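PDB 3W9V: phosphate-binding protein from Unidentified prokaryotic organism, which binds phosphate as a secreted member of the PstS family and forms a hetero-oligomer with human PON1. Local coordinates for residues A[259-264]-A[343-348]; A[303-308]-A[366-371]. The protein carries 1 engineered substitution. All coordinates share one frame; numbering follows the deposited sequence.

In the fold
Both interactions tie the later part of the chain back to earlier elements, and their segments alternate along the sequence. Interaction 1 lays the proline-rich loop 259-264 against the first turn of helix 344-354. Interaction 2 fastens the end of strand 296-304, a member of the five-stranded mixed sheet, to the loop that follows the same helix. Their centres are 24 Å apart. Both are partly buried, and interaction 2 lies farther from the centre of the chain, about 28 Å against 18 Å. Their chemistry differs: indole packing with one direct hydrogen bond and a water bridge in 259-264/343-348, a covalent disulfide with slight side-chain packing in 303-308/366-371.

Interaction 1 (A[259-264]-A[343-348]); sequences VPLPAA and PSNWKA
Trp346 NE1 donates a hydrogen bond of 3.1 Å to Val259 O. The N-H...O angle is 165°. The oxygen lies at the indole edge, close to the ring plane, while the nitrogen sits above the carbonyl plane. Two CH-pi contacts cover one face of the same indole. Leu261 CD2 stands over the five-membered ring, 3.6 Å from its centroid. Pro262 CD lies over the six-membered ring, 3.8 Å from its centroid, and comes within 3.4 Å of Trp346 CH2. Val259 CG1 adds a looser apolar contact to Trp346 CZ2.

In this periplasmic-binding-protein fold, the contact joins the loop after helix 253-257 to the start of helix 344-354, where Pro343 is the N-cap residue. A water forms a second polar link. It donates to Val259 O at 2.7 Å and accepts from Asn345 ND2 at 3.0 Å, so this carbonyl takes two hydrogen bonds. Asn345 CG lies between the backbone N and the carbonyl carbon (chi1 63°), and from there OD1 takes a weak bond from Trp346 N. Asn345 ND2 lies 3.8 Å from Leu261 CG. Farther out, Pro275 touches both Val259 and Trp346, and Trp273 packs on Pro262.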
ATOM      1  N   VAL A 259       5.632  -6.811  13.852  1.00 10.21           N
ATOM      2  CA  VAL A 259       5.515  -7.701  12.703  1.00  9.36           C
ATOM      3  C   VAL A 259       6.797  -8.512  12.599  1.00  9.32           C
ATOM      4  O   VAL A 259       7.885  -7.934  12.552  1.00  9.19           O
ATOM      5  CB  VAL A 259       5.295  -6.897  11.406  1.00  9.60           C
ATOM      6  CG1 VAL A 259       5.479  -7.779  10.180  1.00 10.32           C
ATOM      7  CG2 VAL A 259       3.916  -6.249  11.419  1.00  9.71           C
ATOM      8  N   PRO A 260       6.683  -9.851  12.576  1.00  9.32           N
ATOM      9  CA  PRO A 260       7.903 -10.669  12.548  1.00  8.61           C
ATOM     10  C   PRO A 260       8.743 -10.444  11.293  1.00  8.43           C
ATOM     11  O   PRO A 260       8.200 -10.171  10.221  1.00  9.28           O
ATOM     12  CB  PRO A 260       7.366 -12.105  12.570  1.00 13.65           C
ATOM     13  CG  PRO A 260       6.013 -11.993  13.196  1.00 15.67           C
ATOM     14  CD  PRO A 260       5.468 -10.675  12.720  1.00 10.95           C
ATOM     15  N   LEU A 261      10.058 -10.589  11.425  1.00  8.26           N
ATOM     16  CA  LEU A 261      10.962 -10.497  10.284  1.00  8.55           C
ATOM     17  C   LEU A 261      10.727 -11.642   9.304  1.00  7.83           C
ATOM     18  O   LEU A 261      10.222 -12.696   9.688  1.00  8.18           O
ATOM     19  CB  LEU A 261      12.414 -10.524  10.758  1.00  9.36           C
ATOM     20  CG  LEU A 261      12.862  -9.307  11.560  1.00 10.03           C
ATOM     21  CD1 LEU A 261      14.289  -9.479  12.046  1.00 12.50           C
ATOM     22  CD2 LEU A 261      12.734  -8.040  10.720  1.00  9.68           C
ATOM     23  N   PRO A 262      11.102 -11.445   8.031  1.00  7.55           N
ATOM     24  CA  PRO A 262      10.984 -12.549   7.075  1.00  8.03           C
ATOM     25  C   PRO A 262      11.870 -13.718   7.504  1.00  7.50           C
ATOM     26  O   PRO A 262      12.982 -13.505   7.983  1.00  8.63           O
ATOM     27  CB  PRO A 262      11.514 -11.944   5.771  1.00  9.52           C
ATOM     28  CG  PRO A 262      11.415 -10.461   5.955  1.00  9.82           C
ATOM     29  CD  PRO A 262      11.678 -10.240   7.413  1.00  8.92           C
ATOM     30  N   ALA A 263      11.375 -14.937   7.349  1.00  8.30           N
ATOM     31  CA  ALA A 263      12.128 -16.114   7.772  1.00  7.70           C
ATOM     32  C   ALA A 263      13.519 -16.158   7.150  1.00  8.41           C
ATOM     33  O   ALA A 263      13.657 -16.208   5.931  1.00  7.74           O
ATOM     34  CB  ALA A 263      11.362 -17.377   7.436  1.00  9.19           C
ATOM     35  N   ALA A 264      14.540 -16.144   8.005  1.00  8.32           N
ATOM     36  CA  ALA A 264      15.930 -16.047   7.561  1.00  9.18           C
ATOM     37  C   ALA A 264      16.303 -17.029   6.453  1.00  7.96           C
ATOM     38  O   ALA A 264      16.912 -16.644   5.461  1.00  8.98           O
ATOM     39  CB  ALA A 264      16.879 -16.200   8.745  1.00 11.01           C
ATOM     40  N   PRO A 343      10.298  -0.504  11.303  1.00  6.77           N
ATOM     41  CA  PRO A 343      11.048  -0.678  12.550  1.00  7.43           C
ATOM     42  C   PRO A 343      12.531  -0.940  12.290  1.00  6.76           C
ATOM     43  O   PRO A 343      12.919  -1.417  11.214  1.00  6.62           O
ATOM     44  CB  PRO A 343      10.397  -1.908  13.179  1.00  9.05           C
ATOM     45  CG  PRO A 343       9.028  -1.964  12.589  1.00 10.99           C
ATOM     46  CD  PRO A 343       9.180  -1.453  11.186  1.00  8.26           C
ATOM     47  N   SER A 344      13.350  -0.640  13.292  1.00  7.11           N
ATOM     48  CA  SER A 344      14.797  -0.784  13.166  1.00  7.92           C
ATOM     49  C   SER A 344      15.262  -2.187  12.795  1.00  7.03           C
ATOM     50  O   SER A 344      16.209  -2.339  12.027  1.00  7.57           O
ATOM     51  CB  SER A 344      15.497  -0.320  14.442  1.00 10.57           C
ATOM     52  OG  SER A 344      15.149  -1.155  15.525  1.00 16.88           O
ATOM     53  N   ASN A 345      14.607  -3.211  13.337  1.00  7.75           N
ATOM     54  CA  ASN A 345      14.997  -4.575  13.002  1.00  7.53           C
ATOM     55  C   ASN A 345      14.722  -4.911  11.537  1.00  6.94           C
ATOM     56  O   ASN A 345      15.484  -5.643  10.914  1.00  7.55           O
ATOM     57  CB  ASN A 345      14.383  -5.611  13.958  1.00  8.85           C
ATOM     58  CG  ASN A 345      12.865  -5.652  13.912  1.00  8.41           C
ATOM     59  OD1 ASN A 345      12.205  -4.683  13.551  1.00 10.13           O
ATOM     60  ND2 ASN A 345      12.301  -6.782  14.325  1.00 10.87           N
ATOM     61  N   TRP A 346      13.642  -4.350  11.000  1.00  6.69           N
ATOM     62  CA  TRP A 346      13.323  -4.479   9.584  1.00  6.25           C
ATOM     63  C   TRP A 346      14.350  -3.756   8.703  1.00  6.45           C
ATOM     64  O   TRP A 346      14.818  -4.312   7.705  1.00  6.35           O
ATOM     65  CB  TRP A 346      11.901  -3.982   9.326  1.00  7.11           C
ATOM     66  CG  TRP A 346      10.881  -5.071   9.444  1.00  6.65           C
ATOM     67  CD1 TRP A 346      10.190  -5.457  10.563  1.00  7.17           C
ATOM     68  CD2 TRP A 346      10.468  -5.947   8.398  1.00  6.49           C
ATOM     69  NE1 TRP A 346       9.355  -6.505  10.262  1.00  7.99           N
ATOM     70  CE2 TRP A 346       9.508  -6.824   8.937  1.00  7.30           C
ATOM     71  CE3 TRP A 346      10.804  -6.061   7.046  1.00  7.35           C
ATOM     72  CZ2 TRP A 346       8.890  -7.808   8.172  1.00  7.60           C
ATOM     73  CZ3 TRP A 346      10.198  -7.034   6.292  1.00  7.54           C
ATOM     74  CH2 TRP A 346       9.242  -7.893   6.850  1.00  7.92           C
ATOM     75  N   LYS A 347      14.719  -2.530   9.072  1.00  6.24           N
ATOM     76  CA  LYS A 347      15.764  -1.832   8.328  1.00  5.72           C
ATOM     77  C   LYS A 347      17.041  -2.668   8.321  1.00  5.95           C
ATOM     78  O   LYS A 347      17.679  -2.829   7.282  1.00  6.34           O
ATOM     79  CB  LYS A 347      16.069  -0.460   8.933  1.00  6.11           C
ATOM     80  CG  LYS A 347      15.002   0.599   8.783  1.00  6.58           C
ATOM     81  CD  LYS A 347      15.606   1.946   9.184  1.00  6.82           C
ATOM     82  CE  LYS A 347      14.677   3.141   9.012  1.00  7.09           C
ATOM     83  NZ  LYS A 347      13.555   3.153   9.993  1.00  7.47           N
ATOM     84  N   ALA A 348      17.425  -3.182   9.487  1.00  6.27           N
ATOM     85  CA  ALA A 348      18.651  -3.959   9.598  1.00  6.89           C
ATOM     86  C   ALA A 348      18.608  -5.204   8.726  1.00  6.63           C
ATOM     87  O   ALA A 348      19.606  -5.568   8.102  1.00  7.33           O
ATOM     88  CB  ALA A 348      18.933  -4.330  11.051  1.00  7.96           C
TER
HETATM   89  O   HOH W   1       9.266  -6.858  14.580  1.00 13.77           O

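Interaction 2 (A[303-308]-A[366-371]); sequences FSQCYA and TNVCNG
Cys306 and Cys369 are joined by a disulfide, with SG atoms 2.1 Å apart. This cross-link fastens the end of strand 296-304, in the mixed sheet of the periplasmic-binding-protein fold, to the loop after helix 344-354. Its chi3 of -75° gives the bridge a left-handed twist. At both cysteines SG is anti to the carbonyl carbon and beside the backbone N. Cys306 CA and Cys369 CA are 5.4 Å apart.

Van der Waals contacts flank the bridge. Val368 CG1 lies 3.7 Å from Gln305 NE2, and the two side chains cross at about a right angle. The same methyl is 4.2 Å from Cys306 SG. With CG anti to the backbone N (chi1 -174°) and an extended chain beyond, Gln305 carries its amide out to Val368.

No hydrogen bond crosses between the segments. The Gln305 amide instead donates from NE2 to Ala360 O and Ser362 O, in the loop leading to 366-371. An alanine at Gln305 would probably leave those two carbonyls without this donor and open a gap beside Val368 CG1.

Two side-chain hydrogen bonds lie within 303-308. Tyr307 OH accepts from Ser304 N at 3.0 Å and also bonds to His56 O. Ser304 OG donates to Cys306 O at 2.7 Å, tilted 23° from the carbonyl plane.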
ATOM      1  N   PHE A 303      13.029  -3.935  -7.004  1.00  6.03           N
ATOM      2  CA  PHE A 303      14.288  -3.570  -7.637  1.00  6.15           C
ATOM      3  C   PHE A 303      14.928  -4.825  -8.228  1.00  6.13           C
ATOM      4  O   PHE A 303      14.463  -5.945  -8.001  1.00  7.13           O
ATOM      5  CB  PHE A 303      15.256  -2.953  -6.613  1.00  7.21           C
ATOM      6  CG  PHE A 303      15.049  -1.475  -6.375  1.00  6.52           C
ATOM      7  CD1 PHE A 303      15.866  -0.536  -6.991  1.00  7.11           C
ATOM      8  CD2 PHE A 303      14.036  -1.024  -5.539  1.00  6.65           C
ATOM      9  CE1 PHE A 303      15.677   0.824  -6.777  1.00  7.43           C
ATOM     10  CE2 PHE A 303      13.839   0.339  -5.328  1.00  7.09           C
ATOM     11  CZ  PHE A 303      14.668   1.261  -5.944  1.00  6.95           C
ATOM     12  N   SER A 304      15.996  -4.625  -8.992  1.00  6.81           N
ATOM     13  CA  SER A 304      16.870  -5.716  -9.400  1.00  6.93           C
ATOM     14  C   SER A 304      18.086  -5.815  -8.479  1.00  7.02           C
ATOM     15  O   SER A 304      18.578  -4.804  -7.985  1.00  7.34           O
ATOM     16  CB  SER A 304      17.353  -5.487 -10.831  1.00  7.88           C
ATOM     17  OG  SER A 304      18.161  -6.565 -11.270  1.00  7.65           O
ATOM     18  N   GLN A 305      18.591  -7.030  -8.275  1.00  7.42           N
ATOM     19  CA  GLN A 305      19.873  -7.190  -7.594  1.00  7.67           C
ATOM     20  C   GLN A 305      21.017  -6.648  -8.453  1.00  7.31           C
ATOM     21  O   GLN A 305      22.023  -6.178  -7.931  1.00  7.80           O
ATOM     22  CB  GLN A 305      20.151  -8.656  -7.234  1.00  8.29           C
ATOM     23  CG  GLN A 305      21.411  -8.798  -6.388  1.00  8.09           C
ATOM     24  CD  GLN A 305      21.761 -10.223  -6.014  1.00  7.78           C
ATOM     25  OE1 GLN A 305      20.999 -11.164  -6.258  1.00  9.24           O
ATOM     26  NE2 GLN A 305      22.933 -10.386  -5.406  1.00  9.09           N
ATOM     27  N   CYS A 306      20.849  -6.711  -9.772  1.00  7.92           N
ATOM     28  CA  CYS A 306      21.927  -6.404 -10.703  1.00  8.70           C
ATOM     29  C   CYS A 306      21.509  -5.387 -11.758  1.00  8.65           C
ATOM     30  O   CYS A 306      20.408  -5.469 -12.323  1.00  8.42           O
ATOM     31  CB  CYS A 306      22.410  -7.677 -11.406  1.00 10.04           C
ATOM     32  SG  CYS A 306      22.923  -9.029 -10.330  1.00 10.73           S
ATOM     33  N   TYR A 307      22.415  -4.453 -12.028  1.00  9.21           N
ATOM     34  CA  TYR A 307      22.257  -3.445 -13.069  1.00  9.15           C
ATOM     35  C   TYR A 307      23.495  -3.472 -13.954  1.00  9.46           C
ATOM     36  O   TYR A 307      24.618  -3.551 -13.452  1.00 10.83           O
ATOM     37  CB  TYR A 307      22.038  -2.048 -12.450  1.00  8.60           C
ATOM     38  CG  TYR A 307      20.700  -1.969 -11.769  1.00  8.06           C
ATOM     39  CD1 TYR A 307      19.562  -1.654 -12.489  1.00  8.84           C
ATOM     40  CD2 TYR A 307      20.560  -2.281 -10.423  1.00  7.44           C
ATOM     41  CE1 TYR A 307      18.314  -1.625 -11.886  1.00  8.15           C
ATOM     42  CE2 TYR A 307      19.319  -2.251  -9.807  1.00  7.74           C
ATOM     43  CZ  TYR A 307      18.199  -1.926 -10.546  1.00  7.08           C
ATOM     44  OH  TYR A 307      16.961  -1.916  -9.931  1.00  7.34           O
ATOM     45  N   ALA A 308      23.295  -3.424 -15.265  1.00  9.47           N
ATOM     46  CA  ALA A 308      24.413  -3.455 -16.200  1.00 10.59           C
ATOM     47  C   ALA A 308      25.344  -2.262 -16.013  1.00 10.58           C
ATOM     48  O   ALA A 308      26.554  -2.370 -16.217  1.00 12.90           O
ATOM     49  CB  ALA A 308      23.905  -3.500 -17.622  1.00 11.86           C
ATOM     50  N   THR A 366      29.544  -8.523  -6.743  1.00 13.14           N
ATOM     51  CA  THR A 366      30.427  -8.718  -7.891  1.00 14.83           C
ATOM     52  C   THR A 366      30.445 -10.154  -8.411  1.00 15.00           C
ATOM     53  O   THR A 366      30.597 -10.384  -9.612  1.00 18.62           O
ATOM     54  CB  THR A 366      31.869  -8.255  -7.581  1.00 17.77           C
ATOM     55  OG1 THR A 366      32.324  -8.877  -6.372  1.00 22.13           O
ATOM     56  CG2 THR A 366      31.908  -6.748  -7.407  1.00 23.84           C
ATOM     57  N   ASN A 367      30.285 -11.111  -7.507  1.00 13.35           N
ATOM     58  CA  ASN A 367      30.302 -12.519  -7.880  0.50  7.61           C
ATOM     59  C   ASN A 367      29.009 -12.895  -8.597  1.00 11.46           C
ATOM     60  O   ASN A 367      29.023 -13.609  -9.595  1.00 13.31           O
ATOM     61  CB  ASN A 367      30.503 -13.383  -6.632  1.00 12.61           C
ATOM     62  CG  ASN A 367      30.929 -14.803  -6.954  1.00 12.00           C
ATOM     63  OD1 ASN A 367      31.425 -15.090  -8.044  1.00 13.07           O
ATOM     64  ND2 ASN A 367      30.756 -15.701  -5.989  1.00 13.61           N
ATOM     65  N   VAL A 368      27.889 -12.388  -8.087  1.00 13.06           N
ATOM     66  CA  VAL A 368      26.576 -12.687  -8.650  1.00 14.06           C
ATOM     67  C   VAL A 368      26.306 -11.896  -9.921  1.00 14.12           C
ATOM     68  O   VAL A 368      25.830 -12.441 -10.921  1.00 15.17           O
ATOM     69  CB  VAL A 368      25.462 -12.352  -7.638  1.00 12.97           C
ATOM     70  CG1 VAL A 368      24.088 -12.455  -8.292  1.00 13.05           C
ATOM     71  CG2 VAL A 368      25.560 -13.258  -6.426  1.00 15.62           C
ATOM     72  N   CYS A 369      26.609 -10.605  -9.883  1.00 14.25           N
ATOM     73  CA  CYS A 369      26.204  -9.717 -10.962  1.00 14.35           C
ATOM     74  C   CYS A 369      27.242  -9.645 -12.066  1.00 18.58           C
ATOM     75  O   CYS A 369      27.081  -8.893 -13.023  1.00 18.36           O
ATOM     76  CB  CYS A 369      25.881  -8.323 -10.425  1.00 12.38           C
ATOM     77  SG  CYS A 369      24.516  -8.328  -9.239  1.00 12.21           S
ATOM     78  N   ASN A 370      28.296 -10.446 -11.921  1.00 22.73           N
ATOM     79  CA  ASN A 370      29.322 -10.608 -12.945  0.50 19.01           C
ATOM     80  C   ASN A 370      28.708 -10.860 -14.321  1.00 22.17           C
ATOM     81  O   ASN A 370      28.186 -11.941 -14.589  1.00 26.51           O
ATOM     82  CB  ASN A 370      30.260 -11.761 -12.562  1.00 21.63           C
ATOM     83  CG  ASN A 370      31.523 -11.807 -13.411  1.00 25.37           C
ATOM     84  OD1 ASN A 370      31.475 -11.687 -14.634  1.00 21.74           O
ATOM     85  ND2 ASN A 370      32.665 -11.985 -12.754  1.00 24.80           N
ATOM     86  N   GLY A 371      28.762  -9.845 -15.178  1.00 23.26           N
ATOM     87  CA  GLY A 371      28.290  -9.957 -16.548  1.00 22.26           C
ATOM     88  C   GLY A 371      26.780  -9.925 -16.718  1.00 23.89           C
ATOM     89  O   GLY A 371      26.261 -10.319 -17.765  1.00 22.64           O
TER